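Local coordinates for putative uncharacterized protein (Chaetomium thermophilum, PDB 4XRI) that probably carries cargo proteins into the nucleus as an importin-beta transport receptor built of HEAT repeats, and is likely to bind a small Ran-type GTPase, at residues A[807-819]-A[843-857]. The protein carries 2 engineered substitutions. Residues are numbered along the deposited sequence; the frame is centred on the assembly and turned at random.
Sequences RSEALMRASMGVI and MIRETRSNREFGART. With SO4 (sulfate ion), chain E.
Met-843 drives its extended side chain as a knob into a hole between Met-812, Ser-815, Met-816 and Ile-819; with CG anti to the backbone N (chi1 -171°), its CE reaches 3.7 Å from Ser-815 CB. Met-816, bent at chi2 and chi3, lays SD 3.7 Å from Ile-844 CA, while Thr-847 turns CG2 to Met-812 CB. Further out, the Phe-853 ring lies beside the start of helix 809-825, its CE1 3.6 Å from Glu-809 CB. At the polar edge Arg-807 NH1 makes a salt bridge to Glu-846 OE1 (2.7 Å), weak as a hydrogen bond; Arg-807 NH2 donates to Asp-804 O. Glu-809 OE2 takes two bonds: Gly-854 N on the syn side, 2.6 Å away, and the Thr-857 hydroxyl on the anti lone pair. Thr-857 OG1 in turn accepts from Arg-813 NH1 (2.8 Å), in the guanidinium plane. An alanine at Glu-809 would probably leave Gly-854 N and the Thr-857 hydroxyl without their shared acceptor. Glu-809 N donates to a sulfate, probably from the crystallisation liquor. Helix 809-825 thus packs against helix 838-849 and the N-terminus of helix 855-872 in this HEAT-repeat solenoid, while its Leu-811 and Val-818 meet both helix 754-780 and helix 791-802.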
ATOM      1  N   ARG A 807     -18.579  -2.934  -8.050  1.00 60.09           N
ATOM      2  CA  ARG A 807     -18.312  -2.541  -9.427  1.00 58.58           C
ATOM      3  C   ARG A 807     -17.315  -1.395  -9.513  1.00 56.16           C
ATOM      4  O   ARG A 807     -16.947  -0.799  -8.502  1.00 61.76           O
ATOM      5  CB  ARG A 807     -19.617  -2.148 -10.124  1.00 56.83           C
ATOM      6  CG  ARG A 807     -20.503  -1.232  -9.290  1.00 57.84           C
ATOM      7  CD  ARG A 807     -21.842  -1.885  -8.990  1.00 52.38           C
ATOM      8  NE  ARG A 807     -22.904  -1.409  -9.873  1.00 63.30           N
ATOM      9  CZ  ARG A 807     -23.903  -2.164 -10.319  1.00 67.27           C
ATOM     10  NH1 ARG A 807     -24.827  -1.640 -11.113  1.00 74.89           N
ATOM     11  NH2 ARG A 807     -23.979  -3.441  -9.976  1.00 70.00           N
ATOM     12  N   SER A 808     -16.877  -1.102 -10.732  1.00 53.12           N
ATOM     13  CA  SER A 808     -16.042   0.059 -10.994  1.00 49.99           C
ATOM     14  C   SER A 808     -16.687   0.894 -12.088  1.00 52.72           C
ATOM     15  O   SER A 808     -17.567   0.412 -12.801  1.00 47.62           O
ATOM     16  CB  SER A 808     -14.627  -0.357 -11.400  1.00 53.81           C
ATOM     17  OG  SER A 808     -14.624  -1.002 -12.661  1.00 54.26           O
ATOM     18  N   GLU A 809     -16.256   2.143 -12.219  1.00 54.94           N
ATOM     19  CA  GLU A 809     -16.770   3.009 -13.272  1.00 55.89           C
ATOM     20  C   GLU A 809     -16.441   2.434 -14.644  1.00 49.07           C
ATOM     21  O   GLU A 809     -17.278   2.435 -15.548  1.00 51.68           O
ATOM     22  CB  GLU A 809     -16.202   4.423 -13.144  1.00 57.51           C
ATOM     23  CG  GLU A 809     -16.459   5.284 -14.366  1.00 62.18           C
ATOM     24  CD  GLU A 809     -16.282   6.764 -14.093  1.00 70.16           C
ATOM     25  OE1 GLU A 809     -16.064   7.134 -12.920  1.00 70.31           O
ATOM     26  OE2 GLU A 809     -16.368   7.558 -15.054  1.00 68.89           O
ATOM     27  N   ALA A 810     -15.217   1.935 -14.785  1.00 47.42           N
ATOM     28  CA  ALA A 810     -14.755   1.346 -16.037  1.00 53.70           C
ATOM     29  C   ALA A 810     -15.607   0.150 -16.449  1.00 53.81           C
ATOM     30  O   ALA A 810     -15.898  -0.038 -17.630  1.00 47.20           O
ATOM     31  CB  ALA A 810     -13.295   0.934 -15.916  1.00 50.96           C
ATOM     32  N   LEU A 811     -16.009  -0.651 -15.469  1.00 51.91           N
ATOM     33  CA  LEU A 811     -16.810  -1.840 -15.736  1.00 51.29           C
ATOM     34  C   LEU A 811     -18.198  -1.463 -16.243  1.00 48.78           C
ATOM     35  O   LEU A 811     -18.714  -2.071 -17.183  1.00 43.58           O
ATOM     36  CB  LEU A 811     -16.925  -2.704 -14.480  1.00 47.88           C
ATOM     37  CG  LEU A 811     -17.797  -3.955 -14.596  1.00 45.56           C
ATOM     38  CD1 LEU A 811     -17.342  -4.825 -15.758  1.00 39.33           C
ATOM     39  CD2 LEU A 811     -17.781  -4.743 -13.292  1.00 41.33           C
ATOM     40  N   MET A 812     -18.794  -0.448 -15.625  1.00 52.13           N
ATOM     41  CA  MET A 812     -20.117   0.011 -16.030  1.00 51.06           C
ATOM     42  C   MET A 812     -20.053   0.692 -17.391  1.00 49.12           C
ATOM     43  O   MET A 812     -20.957   0.542 -18.210  1.00 46.61           O
ATOM     44  CB  MET A 812     -20.707   0.958 -14.984  1.00 55.71           C
ATOM     45  CG  MET A 812     -20.815   0.345 -13.595  1.00 64.31           C
ATOM     46  SD  MET A 812     -21.529  -1.313 -13.594  1.00 55.05           S
ATOM     47  CE  MET A 812     -23.209  -0.974 -14.113  1.00 51.55           C
ATOM     48  N   ARG A 813     -18.979   1.438 -17.629  1.00 46.80           N
ATOM     49  CA  ARG A 813     -18.772   2.078 -18.924  1.00 54.02           C
ATOM     50  C   ARG A 813     -18.658   1.030 -20.028  1.00 51.76           C
ATOM     51  O   ARG A 813     -19.351   1.107 -21.045  1.00 42.40           O
ATOM     52  CB  ARG A 813     -17.521   2.961 -18.899  1.00 59.11           C
ATOM     53  CG  ARG A 813     -17.245   3.669 -20.219  1.00 59.27           C
ATOM     54  CD  ARG A 813     -16.211   4.774 -20.072  1.00 62.75           C
ATOM     55  NE  ARG A 813     -14.895   4.264 -19.697  1.00 66.21           N
ATOM     56  CZ  ARG A 813     -14.365   4.369 -18.482  1.00 72.48           C
ATOM     57  NH1 ARG A 813     -15.039   4.971 -17.511  1.00 76.84           N
ATOM     58  NH2 ARG A 813     -13.159   3.876 -18.239  1.00 69.34           N
ATOM     59  N   ALA A 814     -17.787   0.048 -19.810  1.00 48.54           N
ATOM     60  CA  ALA A 814     -17.583  -1.040 -20.762  1.00 43.81           C
ATOM     61  C   ALA A 814     -18.874  -1.808 -21.025  1.00 44.13           C
ATOM     62  O   ALA A 814     -19.132  -2.248 -22.146  1.00 47.94           O
ATOM     63  CB  ALA A 814     -16.506  -1.987 -20.258  1.00 42.77           C
ATOM     64  N   SER A 815     -19.682  -1.962 -19.979  1.00 42.99           N
ATOM     65  CA  SER A 815     -20.961  -2.656 -20.084  1.00 42.49           C
ATOM     66  C   SER A 815     -21.927  -1.886 -20.974  1.00 47.43           C
ATOM     67  O   SER A 815     -22.575  -2.464 -21.848  1.00 48.95           O
ATOM     68  CB  SER A 815     -21.575  -2.863 -18.699  1.00 46.22           C
ATOM     69  OG  SER A 815     -20.726  -3.648 -17.882  1.00 48.83           O
ATOM     70  N   MET A 816     -22.021  -0.579 -20.739  1.00 48.61           N
ATOM     71  CA  MET A 816     -22.823   0.303 -21.579  1.00 48.47           C
ATOM     72  C   MET A 816     -22.371   0.197 -23.029  1.00 42.69           C
ATOM     73  O   MET A 816     -23.194   0.125 -23.942  1.00 48.28           O
ATOM     74  CB  MET A 816     -22.725   1.759 -21.102  1.00 52.14           C
ATOM     75  CG  MET A 816     -23.255   2.028 -19.700  1.00 52.36           C
ATOM     76  SD  MET A 816     -25.036   1.810 -19.517  1.00 62.67           S
ATOM     77  CE  MET A 816     -25.125   0.147 -18.860  1.00 77.28           C
ATOM     78  N   GLY A 817     -21.056   0.183 -23.223  1.00 46.20           N
ATOM     79  CA  GLY A 817     -20.477   0.069 -24.547  1.00 47.81           C
ATOM     80  C   GLY A 817     -20.913  -1.189 -25.267  1.00 48.13           C
ATOM     81  O   GLY A 817     -21.270  -1.146 -26.442  1.00 44.15           O
ATOM     82  N   VAL A 818     -20.900  -2.312 -24.554  1.00 46.62           N
ATOM     83  CA  VAL A 818     -21.274  -3.595 -25.139  1.00 44.27           C
ATOM     84  C   VAL A 818     -22.759  -3.638 -25.495  1.00 45.45           C
ATOM     85  O   VAL A 818     -23.137  -4.167 -26.544  1.00 44.55           O
ATOM     86  CB  VAL A 818     -20.923  -4.760 -24.186  1.00 44.42           C
ATOM     87  CG1 VAL A 818     -21.704  -6.020 -24.538  1.00 39.52           C
ATOM     88  CG2 VAL A 818     -19.427  -5.029 -24.237  1.00 39.91           C
ATOM     89  N   ILE A 819     -23.591  -3.075 -24.625  1.00 42.08           N
ATOM     90  CA  ILE A 819     -25.023  -2.979 -24.889  1.00 44.31           C
ATOM     91  C   ILE A 819     -25.278  -2.231 -26.196  1.00 49.44           C
ATOM     92  O   ILE A 819     -26.044  -2.684 -27.045  1.00 49.37           O
ATOM     93  CB  ILE A 819     -25.761  -2.275 -23.735  1.00 47.90           C
ATOM     94  CG1 ILE A 819     -25.798  -3.180 -22.501  1.00 45.49           C
ATOM     95  CG2 ILE A 819     -27.173  -1.894 -24.160  1.00 52.58           C
ATOM     96  CD1 ILE A 819     -26.299  -2.475 -21.257  1.00 50.06           C
ATOM     97  N   MET A 843     -30.141  -0.723 -15.318  1.00 62.56           N
ATOM     98  CA  MET A 843     -28.683  -0.707 -15.373  1.00 60.14           C
ATOM     99  C   MET A 843     -28.164   0.554 -16.053  1.00 64.14           C
ATOM    100  O   MET A 843     -27.264   1.220 -15.547  1.00 58.48           O
ATOM    101  CB  MET A 843     -28.167  -1.947 -16.107  1.00 57.35           C
ATOM    102  CG  MET A 843     -26.667  -2.154 -16.037  1.00 61.38           C
ATOM    103  SD  MET A 843     -26.146  -3.547 -17.054  1.00 53.36           S
ATOM    104  CE  MET A 843     -24.437  -3.720 -16.547  1.00 47.54           C
ATOM    105  N   ILE A 844     -28.743   0.870 -17.207  1.00 60.98           N
ATOM    106  CA  ILE A 844     -28.344   2.041 -17.977  1.00 63.22           C
ATOM    107  C   ILE A 844     -28.698   3.329 -17.253  1.00 68.14           C
ATOM    108  O   ILE A 844     -27.875   4.242 -17.149  1.00 65.54           O
ATOM    109  CB  ILE A 844     -29.009   2.051 -19.358  1.00 65.41           C
ATOM    110  CG1 ILE A 844     -28.656   0.773 -20.111  1.00 62.54           C
ATOM    111  CG2 ILE A 844     -28.590   3.283 -20.148  1.00 65.14           C
ATOM    112  CD1 ILE A 844     -29.333   0.670 -21.441  1.00 55.49           C
ATOM    113  N   ARG A 845     -29.928   3.396 -16.754  1.00 68.50           N
ATOM    114  CA  ARG A 845     -30.401   4.579 -16.047  1.00 70.78           C
ATOM    115  C   ARG A 845     -29.538   4.878 -14.825  1.00 66.66           C
ATOM    116  O   ARG A 845     -29.211   6.033 -14.560  1.00 63.78           O
ATOM    117  CB  ARG A 845     -31.859   4.411 -15.625  1.00 72.47           C
ATOM    118  CG  ARG A 845     -32.427   5.633 -14.928  1.00 80.06           C
ATOM    119  CD  ARG A 845     -33.663   5.294 -14.121  1.00 85.91           C
ATOM    120  NE  ARG A 845     -33.910   6.287 -13.082  1.00 95.91           N
ATOM    121  CZ  ARG A 845     -33.283   6.310 -11.910  1.00 96.41           C
ATOM    122  NH1 ARG A 845     -33.568   7.253 -11.020  1.00 97.71           N
ATOM    123  NH2 ARG A 845     -32.366   5.394 -11.628  1.00 95.16           N
ATOM    124  N   GLU A 846     -29.166   3.833 -14.090  1.00 70.12           N
ATOM    125  CA  GLU A 846     -28.293   3.990 -12.931  1.00 62.74           C
ATOM    126  C   GLU A 846     -26.938   4.546 -13.347  1.00 65.14           C
ATOM    127  O   GLU A 846     -26.350   5.375 -12.652  1.00 68.07           O
ATOM    128  CB  GLU A 846     -28.100   2.657 -12.204  1.00 60.15           C
ATOM    129  CG  GLU A 846     -27.173   2.751 -11.001  1.00 63.00           C
ATOM    130  CD  GLU A 846     -26.664   1.399 -10.546  1.00 71.14           C
ATOM    131  OE1 GLU A 846     -26.177   0.628 -11.400  1.00 73.57           O
ATOM    132  OE2 GLU A 846     -26.752   1.107  -9.335  1.00 78.64           O
ATOM    133  N   THR A 847     -26.451   4.084 -14.492  1.00 60.60           N
ATOM    134  CA  THR A 847     -25.133   4.462 -14.974  1.00 59.84           C
ATOM    135  C   THR A 847     -25.114   5.911 -15.445  1.00 71.61           C
ATOM    136  O   THR A 847     -24.163   6.646 -15.179  1.00 74.71           O
ATOM    137  CB  THR A 847     -24.676   3.556 -16.130  1.00 60.44           C
ATOM    138  OG1 THR A 847     -24.986   2.191 -15.825  1.00 58.60           O
ATOM    139  CG2 THR A 847     -23.177   3.694 -16.354  1.00 48.01           C
ATOM    140  N   ARG A 848     -26.165   6.322 -16.148  1.00 63.40           N
ATOM    141  CA  ARG A 848     -26.218   7.680 -16.672  1.00 70.61           C
ATOM    142  C   ARG A 848     -26.510   8.690 -15.565  1.00 74.64           C
ATOM    143  O   ARG A 848     -26.141   9.859 -15.671  1.00 72.14           O
ATOM    144  CB  ARG A 848     -27.262   7.790 -17.793  1.00 72.50           C
ATOM    145  CG  ARG A 848     -28.711   7.566 -17.380  1.00 77.12           C
ATOM    146  CD  ARG A 848     -29.638   7.767 -18.577  1.00 83.48           C
ATOM    147  NE  ARG A 848     -31.054   7.723 -18.219  1.00 91.01           N
ATOM    148  CZ  ARG A 848     -31.893   6.756 -18.582  1.00 88.83           C
ATOM    149  NH1 ARG A 848     -31.460   5.739 -19.314  1.00 79.91           N
ATOM    150  NH2 ARG A 848     -33.166   6.808 -18.214  1.00 88.69           N
ATOM    151  N   SER A 849     -27.148   8.232 -14.492  1.00 74.26           N
ATOM    152  CA  SER A 849     -27.585   9.130 -13.426  1.00 74.00           C
ATOM    153  C   SER A 849     -26.576   9.268 -12.287  1.00 78.04           C
ATOM    154  O   SER A 849     -26.781  10.063 -11.369  1.00 78.18           O
ATOM    155  CB  SER A 849     -28.926   8.662 -12.861  1.00 74.81           C
ATOM    156  OG  SER A 849     -29.945   8.731 -13.842  1.00 75.66           O
ATOM    157  N   ASN A 850     -25.496   8.497 -12.339  1.00 80.89           N
ATOM    158  CA  ASN A 850     -24.455   8.599 -11.322  1.00 80.05           C
ATOM    159  C   ASN A 850     -23.618   9.854 -11.539  1.00 81.27           C
ATOM    160  O   ASN A 850     -22.775   9.905 -12.436  1.00 75.62           O
ATOM    161  CB  ASN A 850     -23.564   7.355 -11.332  1.00 76.27           C
ATOM    162  CG  ASN A 850     -22.570   7.331 -10.178  1.00 78.50           C
ATOM    163  OD1 ASN A 850     -22.333   8.343  -9.518  1.00 79.81           O
ATOM    164  ND2 ASN A 850     -21.975   6.168  -9.938  1.00 73.96           N
ATOM    165  N   ARG A 851     -23.840  10.859 -10.698  1.00 85.06           N
ATOM    166  CA  ARG A 851     -23.134  12.130 -10.815  1.00 88.81           C
ATOM    167  C   ARG A 851     -21.642  12.001 -10.509  1.00 81.65           C
ATOM    168  O   ARG A 851     -20.857  12.889 -10.842  1.00 80.25           O
ATOM    169  CB  ARG A 851     -23.765  13.174  -9.890  1.00 97.35           C
ATOM    170  CG  ARG A 851     -25.168  13.600 -10.295  1.00103.13           C
ATOM    171  CD  ARG A 851     -25.736  14.627  -9.325  1.00110.47           C
ATOM    172  NE  ARG A 851     -24.971  15.871  -9.321  1.00116.87           N
ATOM    173  CZ  ARG A 851     -25.274  16.937 -10.055  1.00122.33           C
ATOM    174  NH1 ARG A 851     -26.331  16.912 -10.855  1.00126.00           N
ATOM    175  NH2 ARG A 851     -24.523  18.028  -9.989  1.00122.97           N
ATOM    176  N   GLU A 852     -21.251  10.894  -9.881  1.00 80.52           N
ATOM    177  CA  GLU A 852     -19.851  10.674  -9.524  1.00 83.99           C
ATOM    178  C   GLU A 852     -19.043  10.071 -10.669  1.00 79.48           C
ATOM    179  O   GLU A 852     -17.813  10.016 -10.607  1.00 81.08           O
ATOM    180  CB  GLU A 852     -19.747   9.772  -8.292  1.00 90.25           C
ATOM    181  CG  GLU A 852     -19.864  10.500  -6.960  1.00 98.03           C
ATOM    182  CD  GLU A 852     -18.583  11.215  -6.563  1.00103.08           C
ATOM    183  OE1 GLU A 852     -17.615  11.206  -7.352  1.00103.86           O
ATOM    184  OE2 GLU A 852     -18.544  11.785  -5.453  1.00105.85           O
ATOM    185  N   PHE A 853     -19.731   9.614 -11.710  1.00 76.55           N
ATOM    186  CA  PHE A 853     -19.054   9.071 -12.882  1.00 77.05           C
ATOM    187  C   PHE A 853     -18.554  10.187 -13.794  1.00 80.52           C
ATOM    188  O   PHE A 853     -19.061  11.307 -13.755  1.00 85.18           O
ATOM    189  CB  PHE A 853     -19.982   8.140 -13.666  1.00 75.50           C
ATOM    190  CG  PHE A 853     -20.130   6.773 -13.058  1.00 70.45           C
ATOM    191  CD1 PHE A 853     -19.206   6.298 -12.142  1.00 66.31           C
ATOM    192  CD2 PHE A 853     -21.192   5.957 -13.413  1.00 67.18           C
ATOM    193  CE1 PHE A 853     -19.343   5.038 -11.586  1.00 65.40           C
ATOM    194  CE2 PHE A 853     -21.335   4.698 -12.860  1.00 63.64           C
ATOM    195  CZ  PHE A 853     -20.409   4.238 -11.948  1.00 62.84           C
ATOM    196  N   GLY A 854     -17.563   9.870 -14.621  1.00 76.02           N
ATOM    197  CA  GLY A 854     -16.989  10.837 -15.539  1.00 68.40           C
ATOM    198  C   GLY A 854     -17.867  11.097 -16.746  1.00 70.08           C
ATOM    199  O   GLY A 854     -18.957  10.540 -16.861  1.00 70.38           O
ATOM    200  N   ALA A 855     -17.384  11.941 -17.653  1.00 76.93           N
ATOM    201  CA  ALA A 855     -18.157  12.329 -18.827  1.00 78.38           C
ATOM    202  C   ALA A 855     -18.202  11.225 -19.879  1.00 75.91           C
ATOM    203  O   ALA A 855     -19.229  11.023 -20.525  1.00 67.37           O
ATOM    204  CB  ALA A 855     -17.594  13.605 -19.428  1.00 80.34           C
ATOM    205  N   ARG A 856     -17.084  10.522 -20.052  1.00 75.79           N
ATOM    206  CA  ARG A 856     -17.014   9.396 -20.982  1.00 79.58           C
ATOM    207  C   ARG A 856     -18.113   8.383 -20.690  1.00 72.45           C
ATOM    208  O   ARG A 856     -18.871   7.988 -21.577  1.00 69.86           O
ATOM    209  CB  ARG A 856     -15.654   8.697 -20.900  1.00 87.07           C
ATOM    210  CG  ARG A 856     -14.450   9.536 -21.276  1.00 97.47           C
ATOM    211  CD  ARG A 856     -13.177   8.746 -21.000  1.00102.23           C
ATOM    212  NE  ARG A 856     -11.963   9.460 -21.375  1.00106.89           N
ATOM    213  CZ  ARG A 856     -10.735   9.006 -21.142  1.00106.59           C
ATOM    214  NH1 ARG A 856      -9.680   9.717 -21.515  1.00107.96           N
ATOM    215  NH2 ARG A 856     -10.562   7.840 -20.533  1.00103.56           N
ATOM    216  N   THR A 857     -18.182   7.977 -19.428  1.00 71.04           N
ATOM    217  CA  THR A 857     -19.113   6.951 -18.976  1.00 66.37           C
ATOM    218  C   THR A 857     -20.568   7.361 -19.173  1.00 66.07           C
ATOM    219  O   THR A 857     -21.375   6.588 -19.693  1.00 60.75           O
ATOM    220  CB  THR A 857     -18.885   6.625 -17.489  1.00 62.84           C
ATOM    221  OG1 THR A 857     -17.506   6.298 -17.273  1.00 55.01           O
ATOM    222  CG2 THR A 857     -19.757   5.457 -17.058  1.00 62.62           C
TER
HETATM  223  S   SO4 E 904     -14.050   3.436  -9.437  0.75 79.43           S
HETATM  224  O1  SO4 E 904     -15.361   3.020  -9.925  0.75 82.15           O
HETATM  225  O2  SO4 E 904     -13.387   4.238 -10.460  0.75 82.70           O
HETATM  226  O3  SO4 E 904     -13.240   2.261  -9.135  0.75 69.20           O
HETATM  227  O4  SO4 E 904     -14.222   4.234  -8.226  0.75 82.35           O